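PDB 3GWZ: mitomycin biosynthesis 6-O-methyltransferase from Streptomyces lavendulae, which transfers the methyl group of S-adenosyl-L-methionine to the 6-hydroxyl of 6-demethylmitomycins A and B, forming the quinone methoxy group of mitomycins A and B. Local coordinates for residues Gly259-Asp267 and Trp281-Arg292; Leu303-Asp311 and Ala332-Ala340. One frame throughout, in Å; residues are numbered along the deposited sequence.

Interaction 1: residues Gly259-Asp267 and Trp281-Arg292; sequences GDFFETIPD and WDDDDVVRILRR. With SAH (S-adenosyl-L-homocysteine), chain G.
The loop 259-267 runs over one side of helix 283-292, with Phe262 opposite Ile289 (CA atoms 5.8 Å apart) and Ile265 opposite Arg292. Phe262 fills the interface: its ring edge meets the face of the Trp281 six-membered ring in a T-shaped pair, planes at 88° and CE2 3.7 Å from Trp281 CH2. Across one face of the same ring lies the guanidinium of Arg288, only 19° from parallel, with Arg288 CZ 3.5 Å from Phe262 CD1. A bend at chi3 folds that guanidinium back, and a salt bridge from Arg288 NH1 to Asp285 OD1, 3.0 Å, helps fix its rotation. Phe261 crosses Ile289, its CE1 3.7 Å from Ile289 CD1, while the adenine of S-adenosyl-L-homocysteine covers one face of the Phe261 ring, with SAH C6 3.4 Å above the plane, over its centre. The adenine edge is read by two bonds: SAH N6 donates to Asp260 OD1 (2.9 Å) and Phe261 N donates to SAH N1. Asp260 OD1 also accepts from Phe262 N, closing an Asx turn that ties the cofactor-binding carboxylate to the aromatic cluster. Farther along, Arg292 NE makes a weak, bent bond to Phe262 O (3.0 Å, 124°), and its CG packs on Ile265 CG1. Water 1 joins the backbones by donating to Phe261 O and Arg288 O while accepting from Arg292 NE. The loop leaves strand 254-258, the outermost strand on its side of the Rossmann-like sheet; Phe261 and Ile265 rest on Ile209 of strand 205-209, Ile289 packs on Ile274 of strand 271-275, and helix 336-344 flanks helix 283-296.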
loop_
_atom_site.group_PDB
_atom_site.type_symbol
_atom_site.label_atom_id
_atom_site.label_comp_id
_atom_site.label_asym_id
_atom_site.label_seq_id
_atom_site.Cartn_x
_atom_site.Cartn_y
_atom_site.Cartn_z
ATOM N N GLY A 259 -0.420 32.726 -9.300
ATOM C CA GLY A 259 0.180 33.816 -10.043
ATOM C C GLY A 259 1.288 33.379 -10.980
ATOM O O GLY A 259 1.484 32.190 -11.224
ATOM N N ASP A 260 2.010 34.363 -11.500
ATOM C CA ASP A 260 3.019 34.150 -12.524
ATOM C C ASP A 260 4.244 34.934 -12.096
ATOM O O ASP A 260 4.196 36.171 -12.017
ATOM C CB ASP A 260 2.482 34.674 -13.867
ATOM C CG ASP A 260 3.502 34.596 -14.991
ATOM O OD1 ASP A 260 4.689 34.300 -14.725
ATOM O OD2 ASP A 260 3.109 34.846 -16.150
ATOM N N PHE A 261 5.343 34.238 -11.801
ATOM C CA PHE A 261 6.522 34.939 -11.272
ATOM C C PHE A 261 7.219 35.862 -12.284
ATOM O O PHE A 261 8.154 36.594 -11.930
ATOM C CB PHE A 261 7.513 33.998 -10.547
ATOM C CG PHE A 261 7.929 32.779 -11.347
ATOM C CD1 PHE A 261 8.458 32.906 -12.619
ATOM C CD2 PHE A 261 7.831 31.510 -10.794
ATOM C CE1 PHE A 261 8.854 31.785 -13.347
ATOM C CE2 PHE A 261 8.233 30.385 -11.514
ATOM C CZ PHE A 261 8.739 30.524 -12.794
ATOM N N PHE A 262 6.755 35.861 -13.527
ATOM C CA PHE A 262 7.255 36.845 -14.494
ATOM C C PHE A 262 6.515 38.172 -14.348
ATOM O O PHE A 262 6.944 39.195 -14.884
ATOM C CB PHE A 262 7.110 36.349 -15.929
ATOM C CG PHE A 262 8.083 35.273 -16.297
ATOM C CD1 PHE A 262 9.424 35.566 -16.478
ATOM C CD2 PHE A 262 7.649 33.969 -16.478
ATOM C CE1 PHE A 262 10.328 34.562 -16.827
ATOM C CE2 PHE A 262 8.538 32.969 -16.823
ATOM C CZ PHE A 262 9.875 33.264 -16.998
ATOM N N GLU A 263 5.402 38.144 -13.625
ATOM C CA GLU A 263 4.551 39.318 -13.482
ATOM C C GLU A 263 4.465 39.776 -12.036
ATOM O O GLU A 263 4.331 40.967 -11.768
ATOM C CB GLU A 263 3.146 39.025 -14.008
ATOM C CG GLU A 263 3.091 38.654 -15.489
ATOM C CD GLU A 263 3.843 39.635 -16.391
ATOM O OE1 GLU A 263 3.867 40.851 -16.088
ATOM O OE2 GLU A 263 4.409 39.185 -17.412
ATOM N N THR A 264 4.554 38.828 -11.105
ATOM C CA THR A 264 4.277 39.114 -9.702
ATOM C C THR A 264 5.254 38.463 -8.731
ATOM O O THR A 264 5.524 37.263 -8.817
ATOM C CB THR A 264 2.863 38.632 -9.331
ATOM O OG1 THR A 264 1.911 39.208 -10.232
ATOM C CG2 THR A 264 2.515 39.012 -7.898
ATOM N N ILE A 265 5.777 39.264 -7.806
ATOM C CA ILE A 265 6.477 38.753 -6.632
ATOM C C ILE A 265 6.000 39.573 -5.442
ATOM O O ILE A 265 6.144 40.791 -5.450
ATOM C CB ILE A 265 8.004 38.934 -6.737
ATOM C CG1 ILE A 265 8.565 38.185 -7.950
ATOM C CG2 ILE A 265 8.680 38.450 -5.465
ATOM C CD1 ILE A 265 8.567 36.678 -7.794
ATOM N N PRO A 266 5.419 38.917 -4.423
ATOM C CA PRO A 266 4.926 39.653 -3.250
ATOM C C PRO A 266 6.006 40.544 -2.657
ATOM O O PRO A 266 7.136 40.103 -2.429
ATOM C CB PRO A 266 4.576 38.542 -2.259
ATOM C CG PRO A 266 4.254 37.368 -3.124
ATOM C CD PRO A 266 5.155 37.474 -4.324
ATOM N N ASP A 267 5.645 41.792 -2.387
ATOM C CA ASP A 267 6.605 42.783 -1.946
ATOM C C ASP A 267 6.894 42.732 -0.438
ATOM O O ASP A 267 6.009 42.457 0.377
ATOM C CB ASP A 267 6.117 44.178 -2.360
ATOM C CG ASP A 267 7.032 45.280 -1.886
ATOM O OD1 ASP A 267 8.166 45.381 -2.404
ATOM O OD2 ASP A 267 6.614 46.051 -0.994
ATOM N N TRP A 281 15.098 27.861 -16.791
ATOM C CA TRP A 281 15.010 29.052 -17.648
ATOM C C TRP A 281 16.341 29.500 -18.256
ATOM O O TRP A 281 17.398 29.324 -17.649
ATOM C CB TRP A 281 14.374 30.208 -16.855
ATOM C CG TRP A 281 13.012 29.841 -16.311
ATOM C CD1 TRP A 281 12.709 29.436 -15.031
ATOM C CD2 TRP A 281 11.783 29.802 -17.045
ATOM N NE1 TRP A 281 11.361 29.156 -14.934
ATOM C CE2 TRP A 281 10.774 29.374 -16.155
ATOM C CE3 TRP A 281 11.436 30.082 -18.375
ATOM C CZ2 TRP A 281 9.447 29.226 -16.552
ATOM C CZ3 TRP A 281 10.124 29.948 -18.759
ATOM C CH2 TRP A 281 9.143 29.520 -17.857
ATOM N N ASP A 282 16.289 30.091 -19.450
ATOM C CA ASP A 282 17.509 30.640 -20.056
ATOM C C ASP A 282 17.922 31.937 -19.361
ATOM O O ASP A 282 17.212 32.431 -18.480
ATOM C CB ASP A 282 17.382 30.820 -21.585
ATOM C CG ASP A 282 16.356 31.876 -21.986
ATOM O OD1 ASP A 282 16.018 32.759 -21.175
ATOM O OD2 ASP A 282 15.880 31.814 -23.138
ATOM N N ASP A 283 19.074 32.481 -19.744
ATOM C CA ASP A 283 19.628 33.642 -19.045
ATOM C C ASP A 283 18.668 34.825 -19.022
ATOM O O ASP A 283 18.445 35.429 -17.975
ATOM C CB ASP A 283 20.968 34.064 -19.661
ATOM C CG ASP A 283 22.084 33.075 -19.372
ATOM O OD1 ASP A 283 21.859 32.100 -18.618
ATOM O OD2 ASP A 283 23.194 33.271 -19.906
ATOM N N ASP A 284 18.104 35.158 -20.180
ATOM C CA ASP A 284 17.162 36.272 -20.268
ATOM C C ASP A 284 16.003 36.105 -19.284
ATOM O O ASP A 284 15.649 37.035 -18.551
ATOM C CB ASP A 284 16.628 36.412 -21.698
ATOM C CG ASP A 284 17.673 36.966 -22.667
ATOM O OD1 ASP A 284 18.716 37.482 -22.199
ATOM O OD2 ASP A 284 17.448 36.889 -23.897
ATOM N N ASP A 285 15.412 34.917 -19.258
ATOM C CA ASP A 285 14.266 34.697 -18.392
ATOM C C ASP A 285 14.667 34.671 -16.920
ATOM O O ASP A 285 13.894 35.092 -16.073
ATOM C CB ASP A 285 13.503 33.436 -18.783
ATOM C CG ASP A 285 12.708 33.616 -20.058
ATOM O OD1 ASP A 285 12.309 34.761 -20.350
ATOM O OD2 ASP A 285 12.489 32.614 -20.769
ATOM N N VAL A 286 15.874 34.201 -16.613
ATOM C CA VAL A 286 16.333 34.238 -15.226
ATOM C C VAL A 286 16.501 35.681 -14.760
ATOM O O VAL A 286 16.140 36.033 -13.636
ATOM C CB VAL A 286 17.663 33.489 -15.021
ATOM C CG1 VAL A 286 18.270 33.871 -13.664
ATOM C CG2 VAL A 286 17.442 31.982 -15.111
ATOM N N VAL A 287 17.053 36.522 -15.624
ATOM C CA VAL A 287 17.218 37.926 -15.264
ATOM C C VAL A 287 15.865 38.592 -15.038
ATOM O O VAL A 287 15.708 39.391 -14.112
ATOM C CB VAL A 287 18.070 38.693 -16.308
ATOM C CG1 VAL A 287 17.935 40.208 -16.123
ATOM C CG2 VAL A 287 19.528 38.262 -16.206
ATOM N N ARG A 288 14.880 38.252 -15.864
ATOM C CA ARG A 288 13.528 38.779 -15.677
ATOM C C ARG A 288 13.013 38.432 -14.285
ATOM O O ARG A 288 12.482 39.289 -13.573
ATOM C CB ARG A 288 12.561 38.232 -16.736
ATOM C CG ARG A 288 12.815 38.729 -18.154
ATOM C CD ARG A 288 11.950 37.960 -19.164
ATOM N NE ARG A 288 10.539 38.295 -19.021
ATOM C CZ ARG A 288 9.531 37.527 -19.430
ATOM N NH1 ARG A 288 9.764 36.354 -20.017
ATOM N NH2 ARG A 288 8.283 37.936 -19.250
ATOM N N ILE A 289 13.164 37.172 -13.895
ATOM C CA ILE A 289 12.689 36.737 -12.587
ATOM C C ILE A 289 13.445 37.452 -11.469
ATOM O O ILE A 289 12.838 37.988 -10.542
ATOM C CB ILE A 289 12.814 35.192 -12.413
ATOM C CG1 ILE A 289 11.901 34.474 -13.405
ATOM C CG2 ILE A 289 12.444 34.781 -10.995
ATOM C CD1 ILE A 289 12.285 33.009 -13.641
ATOM N N LEU A 290 14.769 37.479 -11.578
ATOM C CA LEU A 290 15.619 38.024 -10.526
ATOM C C LEU A 290 15.353 39.511 -10.322
ATOM O O LEU A 290 15.352 40.011 -9.191
ATOM C CB LEU A 290 17.093 37.804 -10.873
ATOM C CG LEU A 290 17.571 36.355 -10.804
ATOM C CD1 LEU A 290 19.033 36.255 -11.237
ATOM C CD2 LEU A 290 17.371 35.811 -9.388
ATOM N N ARG A 291 15.141 40.216 -11.425
ATOM C CA ARG A 291 14.911 41.655 -11.350
ATOM C C ARG A 291 13.602 41.954 -10.623
ATOM O O ARG A 291 13.537 42.878 -9.811
ATOM C CB ARG A 291 14.938 42.292 -12.746
ATOM C CG ARG A 291 16.352 42.525 -13.274
ATOM C CD ARG A 291 16.372 43.152 -14.667
ATOM N NE ARG A 291 17.745 43.340 -15.142
ATOM C CZ ARG A 291 18.078 43.648 -16.393
ATOM N NH1 ARG A 291 17.140 43.807 -17.321
ATOM N NH2 ARG A 291 19.356 43.793 -16.721
ATOM N N ARG A 292 12.565 41.166 -10.896
ATOM C CA ARG A 292 11.305 41.346 -10.186
ATOM C C ARG A 292 11.450 40.995 -8.706
ATOM O O ARG A 292 10.827 41.621 -7.849
ATOM C CB ARG A 292 10.169 40.547 -10.828
ATOM C CG ARG A 292 8.798 40.958 -10.283
ATOM C CD ARG A 292 7.651 40.426 -11.118
ATOM N NE ARG A 292 7.703 40.897 -12.501
ATOM C CZ ARG A 292 7.233 42.070 -12.913
ATOM N NH1 ARG A 292 6.685 42.911 -12.046
ATOM N NH2 ARG A 292 7.313 42.403 -14.195
HETATM N N SAH G . 10.040 24.723 -6.051
HETATM C CA SAH G . 9.394 23.386 -6.283
HETATM C CB SAH G . 9.020 23.119 -7.754
HETATM C CG SAH G . 10.173 23.159 -8.775
HETATM S SD SAH G . 9.620 22.706 -10.414
HETATM C C SAH G . 10.312 22.300 -5.795
HETATM O O SAH G . 9.867 21.165 -5.601
HETATM O OXT SAH G . 11.509 22.528 -5.574
HETATM C "C5'" SAH G . 9.396 24.328 -11.117
HETATM C "C4'" SAH G . 8.036 24.972 -10.780
HETATM O "O4'" SAH G . 7.849 26.257 -11.419
HETATM C "C3'" SAH G . 6.789 24.159 -11.145
HETATM O "O3'" SAH G . 6.108 23.781 -9.938
HETATM C "C2'" SAH G . 5.900 25.097 -11.966
HETATM O "O2'" SAH G . 4.514 25.047 -11.604
HETATM C "C1'" SAH G . 6.430 26.460 -11.588
HETATM N N9 SAH G . 6.254 27.506 -12.620
HETATM C C8 SAH G . 6.596 27.413 -13.926
HETATM N N7 SAH G . 6.325 28.576 -14.572
HETATM C C5 SAH G . 5.815 29.432 -13.654
HETATM C C6 SAH G . 5.334 30.827 -13.656
HETATM N N6 SAH G . 5.359 31.525 -14.817
HETATM N N1 SAH G . 4.875 31.353 -12.488
HETATM C C2 SAH G . 4.860 30.640 -11.352
HETATM N N3 SAH G . 5.289 29.362 -11.276
HETATM C C4 SAH G . 5.769 28.724 -12.373
HETATM O O HOH W 1 9.491 38.828 -13.360
#

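Interaction 2: residues Leu303-Asp311 and Ala332-Ala340; sequences LLVIDNLID and AERSESEFA
Leu309 and Phe339 form the close-packed, apolar side of this contact, with Leu309 CD1 3.9 Å from Phe339 CE2. Val305 CG1 sits over one face of the same ring, and Leu309 CD2 reaches CB of Glu336 at the first turn of the helix. Alongside, Ile310 N donates an almost straight bond to Arg334 O (3.0 Å, 171°), and the Ile310 and Glu333 side chains cross at about a right angle, CG1 of Ile310 3.7 Å from CB of Glu333. Equally tight is the buried Glu333: a bend at chi2 (-73°) curls it back so that Asn308 ND2 donates to its OE2 (2.7 Å) on the syn side, about 30° out of the carboxylate plane, the amide steeply inclined to it. Glu333 OE1 is also hydrogen-bonded to His279 ND1 and approaches Asp307 OD1 to 4.1 Å; Asp307 OD1 is hydrogen-bonded to His276 ND1. The looser side lies at the partly exposed Ile310, Ser335 and Glu336, where water 3 bridges Ile310 O and Glu336 N. Asn308 binds substrate and His279 is the inferred proton acceptor, so Glu333 probably orients both. Such a histidine with an acidic partner at the C-terminal ends of the strands is characteristic of the active site of COMT-like O-methyltransferases.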
loop_
_atom_site.group_PDB
_atom_site.type_symbol
_atom_site.label_atom_id
_atom_site.label_comp_id
_atom_site.label_asym_id
_atom_site.label_seq_id
_atom_site.Cartn_x
_atom_site.Cartn_y
_atom_site.Cartn_z
ATOM N N LEU A 303 17.519 36.534 -0.337
ATOM C CA LEU A 303 17.002 35.597 -1.326
ATOM C C LEU A 303 17.844 34.335 -1.271
ATOM O O LEU A 303 19.079 34.413 -1.270
ATOM C CB LEU A 303 17.074 36.196 -2.732
ATOM C CG LEU A 303 16.879 35.227 -3.906
ATOM C CD1 LEU A 303 15.498 34.596 -3.860
ATOM C CD2 LEU A 303 17.081 35.955 -5.232
ATOM N N LEU A 304 17.182 33.184 -1.190
ATOM C CA LEU A 304 17.871 31.903 -1.253
ATOM C C LEU A 304 17.585 31.221 -2.584
ATOM O O LEU A 304 16.498 30.693 -2.801
ATOM C CB LEU A 304 17.431 30.972 -0.120
ATOM C CG LEU A 304 17.489 31.531 1.304
ATOM C CD1 LEU A 304 17.127 30.435 2.306
ATOM C CD2 LEU A 304 18.867 32.115 1.604
ATOM N N VAL A 305 18.565 31.236 -3.477
ATOM C CA VAL A 305 18.465 30.445 -4.679
ATOM C C VAL A 305 18.927 29.035 -4.316
ATOM O O VAL A 305 20.067 28.827 -3.925
ATOM C CB VAL A 305 19.313 31.029 -5.825
ATOM C CG1 VAL A 305 19.385 30.026 -6.975
ATOM C CG2 VAL A 305 18.703 32.335 -6.306
ATOM N N ILE A 306 18.019 28.073 -4.409
ATOM C CA ILE A 306 18.327 26.707 -4.013
ATOM C C ILE A 306 18.305 25.824 -5.250
ATOM O O ILE A 306 17.249 25.555 -5.816
ATOM C CB ILE A 306 17.328 26.213 -2.950
ATOM C CG1 ILE A 306 17.340 27.182 -1.758
ATOM C CG2 ILE A 306 17.663 24.792 -2.505
ATOM C CD1 ILE A 306 16.204 26.978 -0.771
ATOM N N ASP A 307 19.475 25.403 -5.705
ATOM C CA ASP A 307 19.506 24.661 -6.961
ATOM C C ASP A 307 20.731 23.771 -7.076
ATOM O O ASP A 307 21.590 23.746 -6.188
ATOM C CB ASP A 307 19.392 25.614 -8.164
ATOM C CG ASP A 307 18.309 25.181 -9.155
ATOM O OD1 ASP A 307 18.149 23.958 -9.364
ATOM O OD2 ASP A 307 17.614 26.059 -9.726
ATOM N N ASN A 308 20.777 23.005 -8.160
ATOM C CA ASN A 308 21.910 22.151 -8.444
ATOM C C ASN A 308 23.026 23.038 -8.979
ATOM O O ASN A 308 22.823 23.768 -9.943
ATOM C CB ASN A 308 21.508 21.081 -9.465
ATOM C CG ASN A 308 20.274 20.288 -9.030
ATOM O OD1 ASN A 308 20.157 19.899 -7.871
ATOM N ND2 ASN A 308 19.350 20.056 -9.958
ATOM N N LEU A 309 24.188 23.011 -8.342
ATOM C CA LEU A 309 25.306 23.808 -8.832
ATOM C C LEU A 309 26.361 22.939 -9.495
ATOM O O LEU A 309 26.747 21.904 -8.961
ATOM C CB LEU A 309 25.939 24.645 -7.715
ATOM C CG LEU A 309 25.445 26.097 -7.653
ATOM C CD1 LEU A 309 23.943 26.133 -7.518
ATOM C CD2 LEU A 309 26.101 26.849 -6.514
ATOM N N ILE A 310 26.818 23.380 -10.661
ATOM C CA ILE A 310 27.890 22.709 -11.388
ATOM C C ILE A 310 29.237 23.166 -10.851
ATOM O O ILE A 310 29.548 24.362 -10.881
ATOM C CB ILE A 310 27.848 23.075 -12.875
ATOM C CG1 ILE A 310 26.530 22.607 -13.496
ATOM C CG2 ILE A 310 29.078 22.506 -13.612
ATOM C CD1 ILE A 310 26.356 21.108 -13.453
ATOM N N ASP A 311 30.023 22.220 -10.349
ATOM C CA ASP A 311 31.373 22.517 -9.900
ATOM C C ASP A 311 32.390 21.946 -10.881
ATOM O O ASP A 311 32.064 21.669 -12.040
ATOM C CB ASP A 311 31.619 22.002 -8.476
ATOM C CG ASP A 311 31.492 20.496 -8.362
ATOM O OD1 ASP A 311 31.518 19.803 -9.402
ATOM O OD2 ASP A 311 31.372 19.999 -7.223
ATOM N N ALA A 332 18.995 24.430 -18.007
ATOM C CA ALA A 332 20.400 24.076 -17.856
ATOM C C ALA A 332 20.813 24.338 -16.420
ATOM O O ALA A 332 20.341 25.288 -15.800
ATOM C CB ALA A 332 21.269 24.912 -18.794
ATOM N N GLU A 333 21.697 23.497 -15.898
ATOM C CA GLU A 333 22.301 23.744 -14.594
ATOM C C GLU A 333 23.403 24.762 -14.783
ATOM O O GLU A 333 23.988 24.861 -15.870
ATOM C CB GLU A 333 22.877 22.452 -13.999
ATOM C CG GLU A 333 21.896 21.279 -13.948
ATOM C CD GLU A 333 20.813 21.435 -12.883
ATOM O OE1 GLU A 333 20.579 22.571 -12.410
ATOM O OE2 GLU A 333 20.182 20.413 -12.522
ATOM N N ARG A 334 23.686 25.515 -13.725
ATOM C CA ARG A 334 24.685 26.570 -13.775
ATOM C C ARG A 334 25.691 26.424 -12.629
ATOM O O ARG A 334 25.394 25.797 -11.607
ATOM C CB ARG A 334 24.003 27.939 -13.679
ATOM C CG ARG A 334 23.300 28.399 -14.963
ATOM C CD ARG A 334 22.463 29.647 -14.676
ATOM N NE ARG A 334 21.739 30.115 -15.849
ATOM C CZ ARG A 334 20.454 29.867 -16.085
ATOM N NH1 ARG A 334 19.733 29.154 -15.215
ATOM N NH2 ARG A 334 19.886 30.347 -17.187
ATOM N N SER A 335 26.879 26.993 -12.820
ATOM C CA SER A 335 27.866 27.121 -11.749
ATOM C C SER A 335 27.514 28.342 -10.906
ATOM O O SER A 335 26.701 29.168 -11.317
ATOM C CB SER A 335 29.267 27.305 -12.333
ATOM O OG SER A 335 29.414 28.605 -12.876
ATOM N N GLU A 336 28.118 28.464 -9.730
ATOM C CA GLU A 336 27.865 29.643 -8.906
ATOM C C GLU A 336 28.268 30.934 -9.624
ATOM O O GLU A 336 27.581 31.935 -9.516
ATOM C CB GLU A 336 28.567 29.535 -7.547
ATOM C CG GLU A 336 28.229 30.667 -6.593
ATOM C CD GLU A 336 28.857 30.496 -5.213
ATOM O OE1 GLU A 336 28.875 29.359 -4.689
ATOM O OE2 GLU A 336 29.324 31.508 -4.653
ATOM N N SER A 337 29.374 30.906 -10.364
ATOM C CA SER A 337 29.833 32.103 -11.066
ATOM C C SER A 337 28.875 32.493 -12.185
ATOM O O SER A 337 28.665 33.676 -12.460
ATOM C CB SER A 337 31.252 31.922 -11.621
ATOM O OG SER A 337 31.304 30.901 -12.598
ATOM N N GLU A 338 28.293 31.498 -12.840
ATOM C CA GLU A 338 27.257 31.783 -13.823
ATOM C C GLU A 338 26.035 32.443 -13.181
ATOM O O GLU A 338 25.496 33.418 -13.712
ATOM C CB GLU A 338 26.894 30.512 -14.606
ATOM C CG GLU A 338 27.916 30.215 -15.704
ATOM C CD GLU A 338 27.815 28.807 -16.266
ATOM O OE1 GLU A 338 27.179 27.941 -15.631
ATOM O OE2 GLU A 338 28.383 28.568 -17.347
ATOM N N PHE A 339 25.600 31.932 -12.030
ATOM C CA PHE A 339 24.493 32.565 -11.327
ATOM C C PHE A 339 24.881 33.994 -10.922
ATOM O O PHE A 339 24.095 34.929 -11.081
ATOM C CB PHE A 339 24.089 31.771 -10.080
ATOM C CG PHE A 339 23.036 30.724 -10.333
ATOM C CD1 PHE A 339 21.808 31.068 -10.880
ATOM C CD2 PHE A 339 23.271 29.397 -10.007
ATOM C CE1 PHE A 339 20.839 30.097 -11.113
ATOM C CE2 PHE A 339 22.302 28.425 -10.229
ATOM C CZ PHE A 339 21.088 28.779 -10.778
ATOM N N ALA A 340 26.098 34.148 -10.401
ATOM C CA ALA A 340 26.565 35.444 -9.900
ATOM C C ALA A 340 26.522 36.511 -10.986
ATOM O O ALA A 340 26.155 37.657 -10.725
ATOM C CB ALA A 340 27.974 35.316 -9.326
HETATM O O HOH W 2 21.478 24.993 -11.615
HETATM O O HOH W 3 29.859 26.250 -8.851
#

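Overall arrangement
Both interactions belong to the Rossmann-like methyltransferase domain and follow one another along the chain: helix 283-296, which carries half of interaction 1, leads directly into strand 302-308 of interaction 2. Their centres lie about 16 Å apart. Arg334 joins them, its NH2 forming a salt bridge with Asp283 OD1 (3.0 Å) and a probable hydrogen bond with Trp281 O. Strand 271-275 lies in the mixed sheet next to strand 302-308 and packs against residues of both contacts. Interaction 1 holds the adenine end of the cofactor, whereas interaction 2 borders the substrate and the putative base His279, so the two sites are built on one continuous framework.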